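Local coordinates for regulatory protein BlaR1 (Bacillus licheniformis, PDB 1NRF) that probably senses beta-lactam antibiotics outside the cell, becoming acylated on a serine of this C-terminal penicillin-binding sensor domain and passing the signal across the membrane, at residues 72-77 with 180-185; 213-218 with 245-250. All coordinates share one frame; numbering follows the deposited sequence.

Contact 1 of 2, residues 72-77 with 180-185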
loop_
_atom_site.group_PDB
_atom_site.type_symbol
_atom_site.label_atom_id
_atom_site.label_comp_id
_atom_site.label_asym_id
_atom_site.label_seq_id
_atom_site.Cartn_x
_atom_site.Cartn_y
_atom_site.Cartn_z
ATOM N N LEU A 72 0.284 -6.007 -12.191
ATOM C CA LEU A 72 -0.422 -6.923 -13.066
ATOM C C LEU A 72 -0.573 -6.258 -14.429
ATOM O O LEU A 72 -0.364 -6.898 -15.456
ATOM C CB LEU A 72 -1.802 -7.267 -12.497
ATOM C CG LEU A 72 -2.706 -8.095 -13.421
ATOM C CD1 LEU A 72 -2.091 -9.468 -13.653
ATOM C CD2 LEU A 72 -4.092 -8.229 -12.819
ATOM N N ALA A 73 -0.922 -4.971 -14.430
ATOM C CA ALA A 73 -1.107 -4.224 -15.671
ATOM C C ALA A 73 0.145 -4.249 -16.549
ATOM O O ALA A 73 0.059 -4.414 -17.770
ATOM C CB ALA A 73 -1.499 -2.789 -15.360
ATOM N N LEU A 74 1.305 -4.077 -15.928
ATOM C CA LEU A 74 2.568 -4.097 -16.654
ATOM C C LEU A 74 2.859 -5.504 -17.184
ATOM O O LEU A 74 3.194 -5.690 -18.356
ATOM C CB LEU A 74 3.707 -3.643 -15.735
ATOM C CG LEU A 74 3.681 -2.172 -15.316
ATOM C CD1 LEU A 74 4.726 -1.918 -14.231
ATOM C CD2 LEU A 74 3.930 -1.290 -16.551
ATOM N N GLU A 75 2.729 -6.490 -16.305
ATOM C CA GLU A 75 2.970 -7.885 -16.651
ATOM C C GLU A 75 2.098 -8.383 -17.796
ATOM O O GLU A 75 2.478 -9.319 -18.501
ATOM C CB GLU A 75 2.743 -8.763 -15.421
ATOM C CG GLU A 75 3.953 -8.882 -14.517
ATOM C CD GLU A 75 5.050 -9.703 -15.157
ATOM O OE1 GLU A 75 4.749 -10.832 -15.607
ATOM O OE2 GLU A 75 6.207 -9.230 -15.210
ATOM N N SER A 76 0.933 -7.762 -17.971
ATOM C CA SER A 76 -0.012 -8.136 -19.022
ATOM C C SER A 76 0.231 -7.391 -20.332
ATOM O O SER A 76 -0.313 -7.757 -21.373
ATOM C CB SER A 76 -1.448 -7.863 -18.565
ATOM O OG SER A 76 -1.891 -8.845 -17.651
ATOM N N GLY A 77 1.044 -6.344 -20.271
ATOM C CA GLY A 77 1.316 -5.565 -21.459
ATOM C C GLY A 77 0.278 -4.475 -21.644
ATOM O O GLY A 77 0.299 -3.754 -22.647
ATOM N N ILE A 180 8.978 -4.736 -11.896
ATOM C CA ILE A 180 9.178 -4.544 -10.461
ATOM C C ILE A 180 9.789 -3.155 -10.264
ATOM O O ILE A 180 9.312 -2.356 -9.459
ATOM C CB ILE A 180 10.184 -5.584 -9.875
ATOM C CG1 ILE A 180 9.652 -7.010 -10.047
ATOM C CG2 ILE A 180 10.462 -5.267 -8.412
ATOM C CD1 ILE A 180 8.398 -7.305 -9.249
ATOM N N GLU A 181 10.861 -2.893 -11.008
ATOM C CA GLU A 181 11.571 -1.619 -10.949
ATOM C C GLU A 181 10.642 -0.458 -11.277
ATOM O O GLU A 181 10.756 0.618 -10.685
ATOM C CB GLU A 181 12.748 -1.623 -11.931
ATOM C CG GLU A 181 14.052 -2.119 -11.342
ATOM C CD GLU A 181 15.081 -2.470 -12.415
ATOM O OE1 GLU A 181 15.225 -1.697 -13.394
ATOM O OE2 GLU A 181 15.754 -3.517 -12.271
ATOM N N THR A 182 9.727 -0.687 -12.220
ATOM C CA THR A 182 8.770 0.334 -12.628
ATOM C C THR A 182 7.798 0.663 -11.499
ATOM O O THR A 182 7.527 1.830 -11.229
ATOM C CB THR A 182 7.955 -0.118 -13.859
ATOM O OG1 THR A 182 8.846 -0.543 -14.900
ATOM C CG2 THR A 182 7.108 1.034 -14.373
ATOM N N VAL A 183 7.269 -0.366 -10.841
ATOM C CA VAL A 183 6.342 -0.149 -9.733
ATOM C C VAL A 183 7.088 0.469 -8.558
ATOM O O VAL A 183 6.516 1.246 -7.784
ATOM C CB VAL A 183 5.677 -1.470 -9.269
ATOM C CG1 VAL A 183 4.899 -1.238 -7.989
ATOM C CG2 VAL A 183 4.747 -1.991 -10.361
ATOM N N LYS A 184 8.367 0.118 -8.438
ATOM C CA LYS A 184 9.201 0.637 -7.362
ATOM C C LYS A 184 9.354 2.145 -7.494
ATOM O O LYS A 184 9.233 2.863 -6.510
ATOM C CB LYS A 184 10.575 -0.044 -7.362
ATOM C CG LYS A 184 10.624 -1.272 -6.474
ATOM C CD LYS A 184 11.976 -1.988 -6.498
ATOM C CE LYS A 184 12.010 -3.087 -5.431
ATOM N NZ LYS A 184 13.275 -3.884 -5.388
ATOM N N ASP A 185 9.596 2.620 -8.716
ATOM C CA ASP A 185 9.745 4.053 -8.956
ATOM C C ASP A 185 8.436 4.803 -8.752
ATOM O O ASP A 185 8.437 5.938 -8.284
ATOM C CB ASP A 185 10.236 4.327 -10.377
ATOM C CG ASP A 185 11.578 3.701 -10.664
ATOM O OD1 ASP A 185 12.479 3.813 -9.806
ATOM O OD2 ASP A 185 11.736 3.107 -11.753
#
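The CA atoms of L74 and T182 are 8.6 Å apart, the nearest pair between the two helical segments; neither main chain touches the other, and the gap is bridged by side chains alone. Segment 72-77 holds the last turn of helix 66-76 and the glycine that ends it. The turn closes in a Schellman motif in which G77, at positive phi (87°), sends its N back to L74 O at 3.0 Å. Segment 180-185 lies inside helix 177-187.

The touching is done by one methyl group. L74 points at the other helix, and its CD1 lies 3.7 Å from T182 CB and 3.8 Å from T182 CG2, the two side chains meeting at a slant. The same CD1 is 3.9 Å from V183 CG2, so one methyl bears on two consecutive residues of 180-185. T182 is turned with its methyl CG2 anti to the backbone N and its OG1 beside that N (chi1 -52°). This rotation offers carbon to the leucine, while OG1 hydrogen-bonds to S178 O one turn earlier. V183 also packs on V67 and L71 of helix 66-76, extending the apolar seam along that helix.

About 105 Å² is buried in all, and no hydrogen bond crosses between the segments. A polar tie lies just beside them: E75 OE2 accepts from N179 ND2 and K176 N, at the start of helix 177-187. The contact thus joins two helices of the all-helical part of the transpeptidase-like domain, away from the probable acylation site. With T182 OG1 satisfied within its own helix, adhesion between the segments rests on methyl-to-methyl and methyl-to-CB dispersion contacts.

Contact 2 of 2, residues 213-218 with 245-250; sequences GWFIGY and EIALSI
F215, whose side chain leaves strand 211-220 toward helix 239-253, meets A247 and L248 there. F215 CA lies 7.2 Å from A247 CA, a short separation that goes with the small alanine side chain at this point.

The tight part is F215 against A247. The alanine CB sits 3.6 Å from F215 CD2, near the ring plane and therefore at the ring edge, so the methyl abuts the rim of the phenyl group. With CG anti to the backbone N (chi1 -172°), the phenylalanine presents its CD2-CE2 side to the helix. A247 also touches V230 of strand 225-234, which is hydrogen-bonded through its backbone to F215; one methyl therefore spans two neighbouring antiparallel strands.

The looser part is L248, which is only partly buried. Its CD1 approaches F215 CE2 obliquely at 4.2 Å, and its torsions lie off the staggered values (chi1 -111°, chi2 29°), so the fine placement of this branch carries less weight at 2.5 Å resolution. S249 OG returns a 2.8 Å hydrogen bond to I246 O, within the helix; that carbonyl also accepts from I250 N.

The two segments bury about 128 Å² between them without a hydrogen bond from one to the other. This is the C-terminal helix lying on one face of the largely antiparallel sheet, as in serine beta-lactamases and related penicillin-binding domains; I216, the next residue of the strand, points to the opposite face and meets L165 of helix 158-170. Because the contact is wholly apolar, what holds the two segments together is dispersion and fit: a methyl at an aromatic edge, with a leucine more loosely beside it.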
loop_
_atom_site.group_PDB
_atom_site.type_symbol
_atom_site.label_atom_id
_atom_site.label_comp_id
_atom_site.label_asym_id
_atom_site.label_seq_id
_atom_site.Cartn_x
_atom_site.Cartn_y
_atom_site.Cartn_z
ATOM N N GLY A 213 -7.525 4.477 7.479
ATOM C CA GLY A 213 -6.371 4.888 6.703
ATOM C C GLY A 213 -5.236 3.880 6.678
ATOM O O GLY A 213 -4.973 3.190 7.666
ATOM N N TRP A 214 -4.555 3.817 5.539
ATOM C CA TRP A 214 -3.431 2.911 5.333
ATOM C C TRP A 214 -2.188 3.646 4.855
ATOM O O TRP A 214 -2.264 4.622 4.113
ATOM C CB TRP A 214 -3.712 1.894 4.225
ATOM C CG TRP A 214 -4.474 0.648 4.522
ATOM C CD1 TRP A 214 -5.721 0.340 4.063
ATOM C CD2 TRP A 214 -3.960 -0.554 5.121
ATOM N NE1 TRP A 214 -6.010 -0.977 4.315
ATOM C CE2 TRP A 214 -4.951 -1.555 4.962
ATOM C CE3 TRP A 214 -2.758 -0.886 5.769
ATOM C CZ2 TRP A 214 -4.778 -2.872 5.426
ATOM C CZ3 TRP A 214 -2.585 -2.194 6.233
ATOM C CH2 TRP A 214 -3.592 -3.170 6.056
ATOM N N PHE A 215 -1.037 3.152 5.281
ATOM C CA PHE A 215 0.232 3.666 4.810
ATOM C C PHE A 215 1.229 2.531 4.954
ATOM O O PHE A 215 1.648 2.182 6.062
ATOM C CB PHE A 215 0.712 4.906 5.561
ATOM C CG PHE A 215 1.930 5.516 4.936
ATOM C CD1 PHE A 215 1.910 5.889 3.598
ATOM C CD2 PHE A 215 3.124 5.611 5.640
ATOM C CE1 PHE A 215 3.067 6.337 2.960
ATOM C CE2 PHE A 215 4.291 6.059 5.019
ATOM C CZ PHE A 215 4.266 6.420 3.671
ATOM N N ILE A 216 1.570 1.941 3.815
ATOM C CA ILE A 216 2.493 0.826 3.761
ATOM C C ILE A 216 3.667 1.217 2.888
ATOM O O ILE A 216 3.589 2.181 2.137
ATOM C CB ILE A 216 1.811 -0.437 3.157
ATOM C CG1 ILE A 216 1.561 -0.247 1.651
ATOM C CG2 ILE A 216 0.495 -0.692 3.871
ATOM C CD1 ILE A 216 0.928 -1.457 0.977
ATOM N N GLY A 217 4.753 0.463 2.990
ATOM C CA GLY A 217 5.923 0.757 2.193
ATOM C C GLY A 217 7.182 0.249 2.859
ATOM O O GLY A 217 7.140 -0.630 3.717
ATOM N N TYR A 218 8.320 0.798 2.463
ATOM C CA TYR A 218 9.573 0.366 3.046
ATOM C C TYR A 218 10.646 1.453 3.002
ATOM O O TYR A 218 10.510 2.473 2.322
ATOM C CB TYR A 218 10.050 -0.912 2.339
ATOM C CG TYR A 218 9.922 -0.843 0.843
ATOM C CD1 TYR A 218 10.924 -0.267 0.064
ATOM C CD2 TYR A 218 8.761 -1.287 0.203
ATOM C CE1 TYR A 218 10.773 -0.129 -1.316
ATOM C CE2 TYR A 218 8.601 -1.148 -1.171
ATOM C CZ TYR A 218 9.608 -0.570 -1.924
ATOM O OH TYR A 218 9.448 -0.409 -3.276
ATOM N N GLU A 245 1.530 10.103 8.357
ATOM C CA GLU A 245 2.154 10.932 9.376
ATOM C C GLU A 245 2.491 10.112 10.616
ATOM O O GLU A 245 3.575 10.254 11.173
ATOM C CB GLU A 245 1.246 12.109 9.753
ATOM C CG GLU A 245 1.184 13.200 8.688
ATOM C CD GLU A 245 1.221 14.611 9.281
ATOM O OE1 GLU A 245 2.159 14.905 10.062
ATOM O OE2 GLU A 245 0.324 15.430 8.962
ATOM N N ILE A 246 1.571 9.255 11.044
ATOM C CA ILE A 246 1.801 8.408 12.209
ATOM C C ILE A 246 2.991 7.474 11.961
ATOM O O ILE A 246 3.946 7.443 12.742
ATOM C CB ILE A 246 0.560 7.559 12.526
ATOM C CG1 ILE A 246 -0.580 8.465 12.988
ATOM C CG2 ILE A 246 0.895 6.518 13.582
ATOM C CD1 ILE A 246 -1.918 7.752 13.180
ATOM N N ALA A 247 2.932 6.713 10.874
ATOM C CA ALA A 247 4.016 5.792 10.537
ATOM C C ALA A 247 5.350 6.523 10.512
ATOM O O ALA A 247 6.356 6.016 11.002
ATOM C CB ALA A 247 3.763 5.155 9.170
ATOM N N LEU A 248 5.339 7.712 9.924
ATOM C CA LEU A 248 6.529 8.541 9.785
ATOM C C LEU A 248 7.103 9.051 11.108
ATOM O O LEU A 248 8.316 9.122 11.270
ATOM C CB LEU A 248 6.217 9.715 8.850
ATOM C CG LEU A 248 6.901 9.721 7.478
ATOM C CD1 LEU A 248 7.185 8.315 6.983
ATOM C CD2 LEU A 248 6.013 10.478 6.509
ATOM N N SER A 249 6.241 9.401 12.054
ATOM C CA SER A 249 6.718 9.871 13.341
ATOM C C SER A 249 7.341 8.677 14.046
ATOM O O SER A 249 8.412 8.785 14.639
ATOM C CB SER A 249 5.572 10.435 14.179
ATOM O OG SER A 249 4.685 9.415 14.596
ATOM N N ILE A 250 6.677 7.526 13.967
ATOM C CA ILE A 250 7.214 6.326 14.602
ATOM C C ILE A 250 8.528 5.932 13.936
ATOM O O ILE A 250 9.485 5.590 14.617
ATOM C CB ILE A 250 6.215 5.146 14.533
ATOM C CG1 ILE A 250 4.947 5.508 15.312
ATOM C CG2 ILE A 250 6.850 3.873 15.104
ATOM C CD1 ILE A 250 3.881 4.439 15.288
#

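The two contacts lie on opposite sides of the chain's centre, with their own centres 23 Å apart: contact 1 joins two helices of the helical part, whereas contact 2 is where the C-terminal helix packs on the sheet. They nevertheless meet directly, since K184 CG of segment 180-185 packs 3.5 Å from Y218 OH of segment 213-218. Y169 joins them too, stacking edge-to-face with Y218 and making a cation-pi contact with K184. Contact 1 is away from S63, the probable acylation serine. Contact 2 is nearer, the F215 side chain being about 10 Å from that of S63; I216 pairs by backbone with K200, probably part of a KTG-type motif.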